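Local coordinates for protein methyltransferase FkbM (Methylobacillus flagellatus KT, PDB 2PY6) that probably transfers methyl groups as an FkbM-type methyltransferase, though its acceptor substrate is not identified, at residues Asp324-Ile328 / Asp329-Asp333; Ser346-Ser349 / Ala350-Ala354; Gln269-Leu272 / Arg273-Asp277. All coordinates share one frame; numbering follows the deposited sequence.

Contact 1 of 3, residues Asp324-Ile328 / Asp329-Asp333; sequences DVRPI and DDIID
Arg326, which leads from strand 322-326 into the following helix, folds its side chain back over the first turn of that helix and reaches Asp330 and Ile331. Its CB lies 3.7 Å from Ile331 CG1. With CG anti to the carbonyl carbon and the chain bent at chi3 (62°), CD skirts the same isoleucine, and the guanidinium group settles with one face against Ile331 CG1, which lies 3.8 Å off its plane, offset toward the rim. At the edge, NH2 gives a nearly straight hydrogen bond (168°) to Asp330 OD2 at 3.0 Å, forming a salt bridge. The bond lies in the guanidinium plane but meets the carboxylate from above, the two planes standing almost at right angles. A water links NE to the same OD2, while a second, accepting from NH1, donates to Ile331 O. Cut back to an alanine, this position would probably leave the Asp330 carboxylate without its cationic mate and Ile331 CG1 without the flat group lying on it.

In the backbone of the turn, Pro327 O accepts from both Ile331 N (3.1 Å), in the carbonyl plane, and Asp330 N (3.0 Å), well above it. Ile332 N closes the turn on Ile328 O at 3.1 Å, and Ile328 CG2 touches Ile332 CD1 at 4.0 Å. Ile328 and Ile331 also pack on Ile258 of strand 254-258, whereas the carboxylate of Asp329 turns to the backbone N atoms of Arg356 and Ala357. The arrangement is a short strand-to-helix turn with proline at the N-cap position, laid against the central sheet of a Rossmann-like domain of the FkbM methyltransferase family.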
ATOM      1  N   ASP A 324       4.683  36.994 -13.934  1.00 28.50           N
ATOM      2  CA  ASP A 324       4.115  37.832 -14.974  1.00 27.97           C
ATOM      3  C   ASP A 324       2.630  37.499 -15.019  1.00 27.16           C
ATOM      4  O   ASP A 324       2.259  36.333 -14.885  1.00 28.88           O
ATOM      5  CB  ASP A 324       4.717  37.531 -16.337  1.00 28.73           C
ATOM      6  CG  ASP A 324       6.150  38.022 -16.475  1.00 30.78           C
ATOM      7  OD1 ASP A 324       6.566  38.970 -15.783  1.00 33.93           O
ATOM      8  OD2 ASP A 324       6.865  37.465 -17.314  1.00 40.54           O
ATOM      9  N   VAL A 325       1.808  38.528 -15.169  1.00 24.59           N
ATOM     10  CA  VAL A 325       0.366  38.435 -15.301  1.00 24.67           C
ATOM     11  C   VAL A 325       0.093  39.126 -16.646  1.00 23.65           C
ATOM     12  O   VAL A 325       0.654  40.190 -16.935  1.00 25.21           O
ATOM     13  CB  VAL A 325      -0.381  39.142 -14.123  1.00 25.31           C
ATOM     14  CG1 VAL A 325      -1.898  39.221 -14.364  1.00 30.81           C
ATOM     15  CG2 VAL A 325      -0.089  38.433 -12.809  1.00 29.29           C
ATOM     16  N   ARG A 326      -0.704  38.474 -17.486  1.00 23.09           N
ATOM     17  CA  ARG A 326      -1.030  38.969 -18.797  1.00 23.36           C
ATOM     18  C   ARG A 326      -2.487  38.672 -19.054  1.00 22.70           C
ATOM     19  O   ARG A 326      -3.015  37.727 -18.453  1.00 24.15           O
ATOM     20  CB  ARG A 326      -0.214  38.188 -19.820  1.00 24.70           C
ATOM     21  CG  ARG A 326       1.320  38.287 -19.637  1.00 25.96           C
ATOM     22  CD  ARG A 326       1.999  37.453 -20.712  1.00 26.97           C
ATOM     23  NE  ARG A 326       1.688  37.961 -22.042  1.00 29.54           N
ATOM     24  CZ  ARG A 326       1.841  37.277 -23.172  1.00 26.09           C
ATOM     25  NH1 ARG A 326       2.287  36.040 -23.175  1.00 26.52           N
ATOM     26  NH2 ARG A 326       1.532  37.855 -24.316  1.00 35.02           N
ATOM     27  N   PRO A 327      -3.145  39.466 -19.926  1.00 22.76           N
ATOM     28  CA  PRO A 327      -4.505  39.135 -20.305  1.00 28.18           C
ATOM     29  C   PRO A 327      -4.531  38.014 -21.353  1.00 27.14           C
ATOM     30  O   PRO A 327      -3.643  37.954 -22.197  1.00 23.54           O
ATOM     31  CB  PRO A 327      -5.047  40.455 -20.891  1.00 25.93           C
ATOM     32  CG  PRO A 327      -3.855  41.097 -21.457  1.00 26.46           C
ATOM     33  CD  PRO A 327      -2.702  40.714 -20.562  1.00 23.87           C
ATOM     34  N   ILE A 328      -5.547  37.159 -21.268  1.00 28.70           N
ATOM     35  CA  ILE A 328      -5.763  36.036 -22.211  1.00 29.13           C
ATOM     36  C   ILE A 328      -5.754  36.464 -23.685  1.00 27.90           C
ATOM     37  O   ILE A 328      -5.160  35.779 -24.506  1.00 27.17           O
ATOM     38  CB  ILE A 328      -7.089  35.285 -21.874  1.00 31.54           C
ATOM     39  CG1 ILE A 328      -6.883  34.446 -20.615  1.00 25.98           C
ATOM     40  CG2 ILE A 328      -7.533  34.340 -23.019  1.00 28.48           C
ATOM     41  CD1 ILE A 328      -8.145  34.055 -19.888  1.00 28.39           C
ATOM     42  N   ASP A 329      -6.421  37.577 -23.991  1.00 24.87           N
ATOM     43  CA  ASP A 329      -6.491  38.133 -25.330  1.00 27.10           C
ATOM     44  C   ASP A 329      -5.092  38.412 -25.901  1.00 26.83           C
ATOM     45  O   ASP A 329      -4.898  38.358 -27.092  1.00 27.58           O
ATOM     46  CB  ASP A 329      -7.279  39.458 -25.348  1.00 23.21           C
ATOM     47  CG  ASP A 329      -8.776  39.284 -25.150  1.00 29.58           C
ATOM     48  OD1 ASP A 329      -9.312  38.212 -25.459  1.00 28.49           O
ATOM     49  OD2 ASP A 329      -9.429  40.259 -24.721  1.00 29.64           O
ATOM     50  N   ASP A 330      -4.128  38.742 -25.060  1.00 31.96           N
ATOM     51  CA  ASP A 330      -2.716  38.964 -25.537  1.00 31.19           C
ATOM     52  C   ASP A 330      -1.894  37.668 -25.567  1.00 25.66           C
ATOM     53  O   ASP A 330      -1.015  37.514 -26.390  1.00 26.94           O
ATOM     54  CB  ASP A 330      -1.993  40.047 -24.726  1.00 30.02           C
ATOM     55  CG  ASP A 330      -0.704  40.521 -25.402  1.00 33.19           C
ATOM     56  OD1 ASP A 330      -0.739  40.878 -26.601  1.00 39.37           O
ATOM     57  OD2 ASP A 330       0.344  40.563 -24.730  1.00 31.45           O
ATOM     58  N   ILE A 331      -2.190  36.736 -24.677  1.00 29.74           N
ATOM     59  CA  ILE A 331      -1.446  35.452 -24.592  1.00 28.26           C
ATOM     60  C   ILE A 331      -1.691  34.564 -25.808  1.00 29.04           C
ATOM     61  O   ILE A 331      -0.752  33.967 -26.358  1.00 32.26           O
ATOM     62  CB  ILE A 331      -1.839  34.665 -23.286  1.00 29.64           C
ATOM     63  CG1 ILE A 331      -1.399  35.427 -22.032  1.00 27.21           C
ATOM     64  CG2 ILE A 331      -1.237  33.242 -23.280  1.00 29.31           C
ATOM     65  CD1 ILE A 331      -2.033  34.931 -20.699  1.00 26.37           C
ATOM     66  N   ILE A 332      -2.959  34.448 -26.195  1.00 27.43           N
ATOM     67  CA  ILE A 332      -3.374  33.606 -27.321  1.00 27.16           C
ATOM     68  C   ILE A 332      -3.214  34.326 -28.649  1.00 29.34           C
ATOM     69  O   ILE A 332      -3.065  35.558 -28.672  1.00 26.55           O
ATOM     70  CB  ILE A 332      -4.836  33.064 -27.147  1.00 27.80           C
ATOM     71  CG1 ILE A 332      -5.912  34.145 -27.276  1.00 31.51           C
ATOM     72  CG2 ILE A 332      -4.970  32.309 -25.820  1.00 27.32           C
ATOM     73  CD1 ILE A 332      -7.314  33.636 -26.947  1.00 28.92           C
ATOM     74  N   ASP A 333      -3.224  33.551 -29.743  1.00 28.01           N
ATOM     75  CA  ASP A 333      -3.016  34.091 -31.079  1.00 31.76           C
ATOM     76  C   ASP A 333      -4.078  33.631 -32.068  1.00 30.75           C
ATOM     77  O   ASP A 333      -3.845  33.642 -33.260  1.00 31.02           O
ATOM     78  CB  ASP A 333      -1.620  33.708 -31.598  1.00 30.42           C
ATOM     79  CG  ASP A 333      -1.386  32.195 -31.589  1.00 35.68           C
ATOM     80  OD1 ASP A 333      -2.279  31.410 -31.174  1.00 31.65           O
ATOM     81  OD2 ASP A 333      -0.298  31.789 -32.019  1.00 31.84           O
TER
HETATM   82  O   HOH W   1       0.887  41.012 -22.144  1.00 22.77           O
HETATM   83  O   HOH W   2       1.852  34.388 -25.737  1.00 31.84           O

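Contact 2 of 3, residues Ser346-Ser349 / Ala350-Ala354; sequences SELS and ALKGA
Leu348 and Lys352 meet one turn apart on the helix 347-352, in a contact made of backbone bonds, one side-chain cap and van der Waals packing. Ala350 N, Leu351 N, Lys352 N and Gly353 N donate in turn to Ser346 O, Glu347 O, Leu348 O and Ser349 O, at 3.0 to 3.2 Å, the regular i to i+4 pattern of an alpha helix. After it the chain tightens, as Ala354 N turns back to Leu351 O.

The cap is supplied by Ser346 at the N-cap position. Its OG accepts from Ser349 N at 3.0 Å in a nearly straight bond (170°), satisfying an amide of the first turn that has no preceding helical carbonyl to use. Ser349 directs its own OG elsewhere, to Glu293; the Glu347 carboxylate likewise leaves the turn, its OE2 taking the backbone N of Ile343.

Van der Waals contacts make up the rest. Lys352 is extended beyond CG, and its stem runs back over the preceding turn. Between carbons, its CE comes to 4.0 Å from Leu348 CG, the two side chains crossing at a slant. The CG of Leu348, anti to the backbone N (chi1 -175°), receives that methylene. Other carbons lie against carbonyl oxygens: Lys352 CG passes 3.3 Å from Leu348 O, and on the buried side Leu351 brings its CG to 3.2 Å from Glu347 O. Leu351 and Ala350 pack on Met341 of strand 338-341, while Tyr382 of helix 375-386 touches both Leu348 and Lys352.

Chemically, the short helix is two-sided: Ala350 and Leu351 face the sheet, hydroxyl and backbone groups satisfy its start, and the lysine uses its hydrocarbon stem rather than its charge in touching Leu348.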
ATOM      1  N   SER A 346      -7.962  36.558  -9.134  1.00 31.68           N
ATOM      2  CA  SER A 346      -9.287  37.035  -9.446  1.00 31.29           C
ATOM      3  C   SER A 346      -9.759  36.500 -10.782  1.00 29.55           C
ATOM      4  O   SER A 346      -9.127  36.750 -11.808  1.00 28.42           O
ATOM      5  CB  SER A 346      -9.285  38.566  -9.492  1.00 30.95           C
ATOM      6  OG  SER A 346     -10.520  39.046  -9.994  1.00 33.15           O
ATOM      7  N   GLU A 347     -10.837  35.727 -10.764  1.00 31.59           N
ATOM      8  CA  GLU A 347     -11.428  35.212 -12.022  1.00 30.93           C
ATOM      9  C   GLU A 347     -12.167  36.296 -12.760  1.00 27.21           C
ATOM     10  O   GLU A 347     -12.340  36.201 -13.961  1.00 31.91           O
ATOM     11  CB  GLU A 347     -12.267  33.947 -11.792  1.00 30.23           C
ATOM     12  CG  GLU A 347     -11.347  32.722 -11.544  1.00 33.10           C
ATOM     13  CD  GLU A 347     -12.046  31.430 -11.473  1.00 31.98           C
ATOM     14  OE1 GLU A 347     -13.278  31.453 -11.463  1.00 30.67           O
ATOM     15  OE2 GLU A 347     -11.358  30.387 -11.411  1.00 31.08           O
ATOM     16  N   LEU A 348     -12.582  37.339 -12.058  1.00 26.99           N
ATOM     17  CA  LEU A 348     -13.220  38.474 -12.705  1.00 27.83           C
ATOM     18  C   LEU A 348     -12.164  39.233 -13.511  1.00 28.33           C
ATOM     19  O   LEU A 348     -12.430  39.555 -14.649  1.00 29.29           O
ATOM     20  CB  LEU A 348     -13.886  39.400 -11.689  1.00 30.52           C
ATOM     21  CG  LEU A 348     -14.683  40.576 -12.283  1.00 31.22           C
ATOM     22  CD1 LEU A 348     -15.812  40.098 -13.164  1.00 40.12           C
ATOM     23  CD2 LEU A 348     -15.231  41.523 -11.172  1.00 33.15           C
ATOM     24  N   SER A 349     -10.973  39.493 -12.943  1.00 27.96           N
ATOM     25  CA  SER A 349      -9.904  40.154 -13.706  1.00 27.49           C
ATOM     26  C   SER A 349      -9.449  39.325 -14.915  1.00 27.39           C
ATOM     27  O   SER A 349      -9.144  39.860 -15.999  1.00 27.27           O
ATOM     28  CB  SER A 349      -8.690  40.473 -12.832  1.00 32.03           C
ATOM     29  OG  SER A 349      -8.950  41.569 -11.970  1.00 41.61           O
ATOM     30  N   ALA A 350      -9.399  38.021 -14.725  1.00 25.95           N
ATOM     31  CA  ALA A 350      -9.007  37.132 -15.782  1.00 25.73           C
ATOM     32  C   ALA A 350      -9.970  37.127 -16.939  1.00 26.61           C
ATOM     33  O   ALA A 350      -9.540  37.076 -18.064  1.00 28.74           O
ATOM     34  CB  ALA A 350      -8.799  35.765 -15.230  1.00 24.95           C
ATOM     35  N   LEU A 351     -11.273  37.177 -16.658  1.00 27.94           N
ATOM     36  CA  LEU A 351     -12.293  37.242 -17.666  1.00 26.30           C
ATOM     37  C   LEU A 351     -12.276  38.568 -18.421  1.00 27.32           C
ATOM     38  O   LEU A 351     -12.518  38.597 -19.629  1.00 24.60           O
ATOM     39  CB  LEU A 351     -13.683  37.024 -17.044  1.00 30.19           C
ATOM     40  CG  LEU A 351     -14.031  35.594 -16.596  1.00 27.75           C
ATOM     41  CD1 LEU A 351     -15.252  35.610 -15.680  1.00 35.55           C
ATOM     42  CD2 LEU A 351     -14.266  34.702 -17.753  1.00 36.48           C
ATOM     43  N   LYS A 352     -11.975  39.655 -17.725  1.00 29.59           N
ATOM     44  CA  LYS A 352     -11.878  40.964 -18.364  1.00 31.69           C
ATOM     45  C   LYS A 352     -10.701  40.966 -19.318  1.00 30.32           C
ATOM     46  O   LYS A 352     -10.756  41.601 -20.343  1.00 30.46           O
ATOM     47  CB  LYS A 352     -11.692  42.073 -17.333  1.00 33.00           C
ATOM     48  CG  LYS A 352     -12.895  42.272 -16.430  1.00 32.19           C
ATOM     49  CD  LYS A 352     -12.584  43.256 -15.367  1.00 32.44           C
ATOM     50  CE  LYS A 352     -13.857  43.691 -14.699  1.00 34.98           C
ATOM     51  NZ  LYS A 352     -13.587  44.651 -13.641  1.00 39.93           N
ATOM     52  N   GLY A 353      -9.643  40.245 -18.973  1.00 28.02           N
ATOM     53  CA  GLY A 353      -8.493  40.079 -19.874  1.00 29.16           C
ATOM     54  C   GLY A 353      -8.759  39.171 -21.084  1.00 28.53           C
ATOM     55  O   GLY A 353      -7.906  39.043 -21.958  1.00 27.94           O
ATOM     56  N   ALA A 354      -9.936  38.541 -21.124  1.00 29.15           N
ATOM     57  CA  ALA A 354     -10.383  37.712 -22.246  1.00 30.30           C
ATOM     58  C   ALA A 354     -11.635  38.290 -22.920  1.00 29.78           C
ATOM     59  O   ALA A 354     -12.266  37.617 -23.731  1.00 28.72           O
ATOM     60  CB  ALA A 354     -10.653  36.258 -21.742  1.00 29.34           C
TER

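Contact 3 of 3, residues Gln269-Leu272 / Arg273-Asp277; sequences QNVL and RRYTD
Gln269-Leu272 runs without a break into Arg273-Asp277, and the helix loses its regular bonding across the junction. Arg273 N still reaches back four residues to Gln269 O (3.3 Å), but Arg274 N divides itself between a weak bond to Asn270 O and a shorter one to Val271 O at 3.1 Å. Tyr275 N then bonds three residues back, to Leu272 O. The tightening marks the C-terminal end of helix 262-274, the crossover helix of the beta-alpha-beta unit between strands 254-258 and 284-287 in the Rossmann-like domain.

Arg273 extends from CG to NE, back along the helix. One face of its guanidinium group looks onto Gln269 O, 3.3 Å from the plane and offset toward the rim, while NH1 lies 2.8 Å from Asn270 OD1, with amide and guanidinium planes 49° apart. The same NH1 bonds Gly90 O of a second subunit.

Arg274 is placed differently: chi1 of 68° sets CG between backbone N and carbonyl carbon, and the bend at chi3 brings the guanidinium group over Val271, whose CA lies below its centre and whose CG2 is 3.5 Å from NH1. NH2 is held by Ser89 O of that second subunit. The CG of Arg274 in turn rests over the centre of the Tyr275 ring, 3.8 Å above it. Val271 and Tyr275 point the same way, side by side, with CG1 against CE2 at 3.8 Å; both side chains touch Leu241 of helix 239-248.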
ATOM      1  N   GLN A 269       5.983  20.253 -17.897  1.00 29.45           N
ATOM      2  CA  GLN A 269       7.013  19.808 -18.837  1.00 31.04           C
ATOM      3  C   GLN A 269       7.030  18.267 -18.907  1.00 30.80           C
ATOM      4  O   GLN A 269       7.335  17.698 -19.950  1.00 31.18           O
ATOM      5  CB  GLN A 269       8.384  20.387 -18.495  1.00 33.08           C
ATOM      6  CG  GLN A 269       8.465  21.880 -18.707  1.00 35.67           C
ATOM      7  CD  GLN A 269       8.275  22.271 -20.160  1.00 39.35           C
ATOM      8  OE1 GLN A 269       9.017  21.826 -21.024  1.00 39.70           O
ATOM      9  NE2 GLN A 269       7.302  23.134 -20.425  1.00 29.83           N
ATOM     10  N   ASN A 270       6.696  17.611 -17.793  1.00 31.87           N
ATOM     11  CA  ASN A 270       6.585  16.152 -17.751  1.00 32.17           C
ATOM     12  C   ASN A 270       5.344  15.709 -18.540  1.00 33.93           C
ATOM     13  O   ASN A 270       5.387  14.744 -19.304  1.00 30.49           O
ATOM     14  CB  ASN A 270       6.422  15.632 -16.326  1.00 29.39           C
ATOM     15  CG  ASN A 270       7.594  15.942 -15.423  1.00 27.66           C
ATOM     16  OD1 ASN A 270       8.742  16.119 -15.852  1.00 22.80           O
ATOM     17  ND2 ASN A 270       7.307  15.948 -14.136  1.00 24.61           N
ATOM     18  N   VAL A 271       4.243  16.420 -18.331  1.00 36.22           N
ATOM     19  CA  VAL A 271       3.007  16.162 -19.075  1.00 36.89           C
ATOM     20  C   VAL A 271       3.246  16.334 -20.574  1.00 35.77           C
ATOM     21  O   VAL A 271       2.811  15.500 -21.360  1.00 36.98           O
ATOM     22  CB  VAL A 271       1.861  17.101 -18.604  1.00 38.39           C
ATOM     23  CG1 VAL A 271       0.620  17.015 -19.547  1.00 41.38           C
ATOM     24  CG2 VAL A 271       1.485  16.781 -17.170  1.00 39.68           C
ATOM     25  N   LEU A 272       3.955  17.388 -20.992  1.00 35.91           N
ATOM     26  CA  LEU A 272       4.203  17.579 -22.430  1.00 33.95           C
ATOM     27  C   LEU A 272       5.032  16.411 -23.035  1.00 34.32           C
ATOM     28  O   LEU A 272       4.848  16.055 -24.214  1.00 27.98           O
ATOM     29  CB  LEU A 272       4.896  18.913 -22.744  1.00 34.65           C
ATOM     30  CG  LEU A 272       4.280  20.291 -22.405  1.00 39.99           C
ATOM     31  CD1 LEU A 272       5.150  21.385 -23.062  1.00 34.01           C
ATOM     32  CD2 LEU A 272       2.837  20.458 -22.829  1.00 41.17           C
ATOM     33  N   ARG A 273       5.942  15.841 -22.241  1.00 34.35           N
ATOM     34  CA  ARG A 273       6.773  14.720 -22.697  1.00 35.92           C
ATOM     35  C   ARG A 273       5.973  13.444 -22.892  1.00 34.11           C
ATOM     36  O   ARG A 273       6.385  12.589 -23.647  1.00 30.30           O
ATOM     37  CB  ARG A 273       7.923  14.400 -21.735  1.00 36.07           C
ATOM     38  CG  ARG A 273       9.076  15.333 -21.799  1.00 36.85           C
ATOM     39  CD  ARG A 273      10.157  15.004 -20.740  1.00 36.43           C
ATOM     40  NE  ARG A 273      10.850  16.242 -20.408  1.00 44.06           N
ATOM     41  CZ  ARG A 273      10.741  16.929 -19.274  1.00 40.45           C
ATOM     42  NH1 ARG A 273      10.039  16.510 -18.247  1.00 45.13           N
ATOM     43  NH2 ARG A 273      11.412  18.059 -19.148  1.00 51.75           N
ATOM     44  N   ARG A 274       4.851  13.280 -22.204  1.00 34.75           N
ATOM     45  CA  ARG A 274       4.098  12.065 -22.427  1.00 37.65           C
ATOM     46  C   ARG A 274       3.382  12.095 -23.785  1.00 36.25           C
ATOM     47  O   ARG A 274       2.978  11.060 -24.286  1.00 38.38           O
ATOM     48  CB  ARG A 274       3.217  11.667 -21.223  1.00 37.51           C
ATOM     49  CG  ARG A 274       2.076  12.502 -20.873  1.00 44.69           C
ATOM     50  CD  ARG A 274       1.268  11.846 -19.721  1.00 45.00           C
ATOM     51  NE  ARG A 274       1.970  11.978 -18.445  1.00 56.27           N
ATOM     52  CZ  ARG A 274       1.579  12.731 -17.405  1.00 58.08           C
ATOM     53  NH1 ARG A 274       0.432  13.407 -17.410  1.00 49.48           N
ATOM     54  NH2 ARG A 274       2.340  12.776 -16.310  1.00 53.24           N
ATOM     55  N   TYR A 275       3.334  13.258 -24.438  1.00 35.24           N
ATOM     56  CA  TYR A 275       2.662  13.402 -25.718  1.00 31.79           C
ATOM     57  C   TYR A 275       3.564  13.751 -26.857  1.00 30.36           C
ATOM     58  O   TYR A 275       3.089  13.997 -27.946  1.00 29.23           O
ATOM     59  CB  TYR A 275       1.599  14.476 -25.595  1.00 31.83           C
ATOM     60  CG  TYR A 275       0.598  14.179 -24.517  1.00 28.87           C
ATOM     61  CD1 TYR A 275      -0.196  13.045 -24.576  1.00 32.24           C
ATOM     62  CD2 TYR A 275       0.408  15.054 -23.462  1.00 31.33           C
ATOM     63  CE1 TYR A 275      -1.136  12.764 -23.575  1.00 40.17           C
ATOM     64  CE2 TYR A 275      -0.527  14.797 -22.465  1.00 33.54           C
ATOM     65  CZ  TYR A 275      -1.302  13.659 -22.519  1.00 39.27           C
ATOM     66  OH  TYR A 275      -2.236  13.424 -21.524  1.00 34.35           O
ATOM     67  N   THR A 276       4.870  13.679 -26.632  1.00 31.72           N
ATOM     68  CA  THR A 276       5.834  14.082 -27.631  1.00 32.13           C
ATOM     69  C   THR A 276       5.709  13.394 -29.026  1.00 31.50           C
ATOM     70  O   THR A 276       5.947  14.015 -30.042  1.00 29.12           O
ATOM     71  CB  THR A 276       7.287  14.041 -27.045  1.00 30.72           C
ATOM     72  OG1 THR A 276       8.208  14.378 -28.076  1.00 39.37           O
ATOM     73  CG2 THR A 276       7.671  12.677 -26.550  1.00 38.92           C
ATOM     74  N   ASP A 277       5.295  12.137 -29.073  1.00 32.38           N
ATOM     75  CA  ASP A 277       5.177  11.419 -30.334  1.00 32.19           C
ATOM     76  C   ASP A 277       3.774  11.457 -30.917  1.00 31.91           C
ATOM     77  O   ASP A 277       3.526  10.784 -31.891  1.00 27.70           O
ATOM     78  CB  ASP A 277       5.530   9.945 -30.104  1.00 35.41           C
ATOM     79  CG  ASP A 277       6.910   9.756 -29.500  1.00 39.50           C
ATOM     80  OD1 ASP A 277       7.886  10.373 -29.995  1.00 45.82           O
ATOM     81  OD2 ASP A 277       6.996   8.987 -28.520  1.00 52.62           O
TER

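Along the chain contact 3 comes first, then contact 1, then contact 2, all in the Rossmann-like domain. Contacts 1 and 2 are neighbours, their centres 11 Å apart. Asp329 N probably bonds Gly353 O at 2.9 Å, and Ile328 packs on Ala354, so the start of helix 328-331 meets the end of helix 347-352. Between them in sequence runs strand 338-341 of the seven-stranded sheet. Helix 262-274, which carries contact 3, connects strands 254-258 and 284-287 of that sheet; its centre is about 23 Å from contact 1 and 29 Å from contact 2. It faces a second subunit, whereas no other chain touches contacts 1 and 2, which pack against the same sheet.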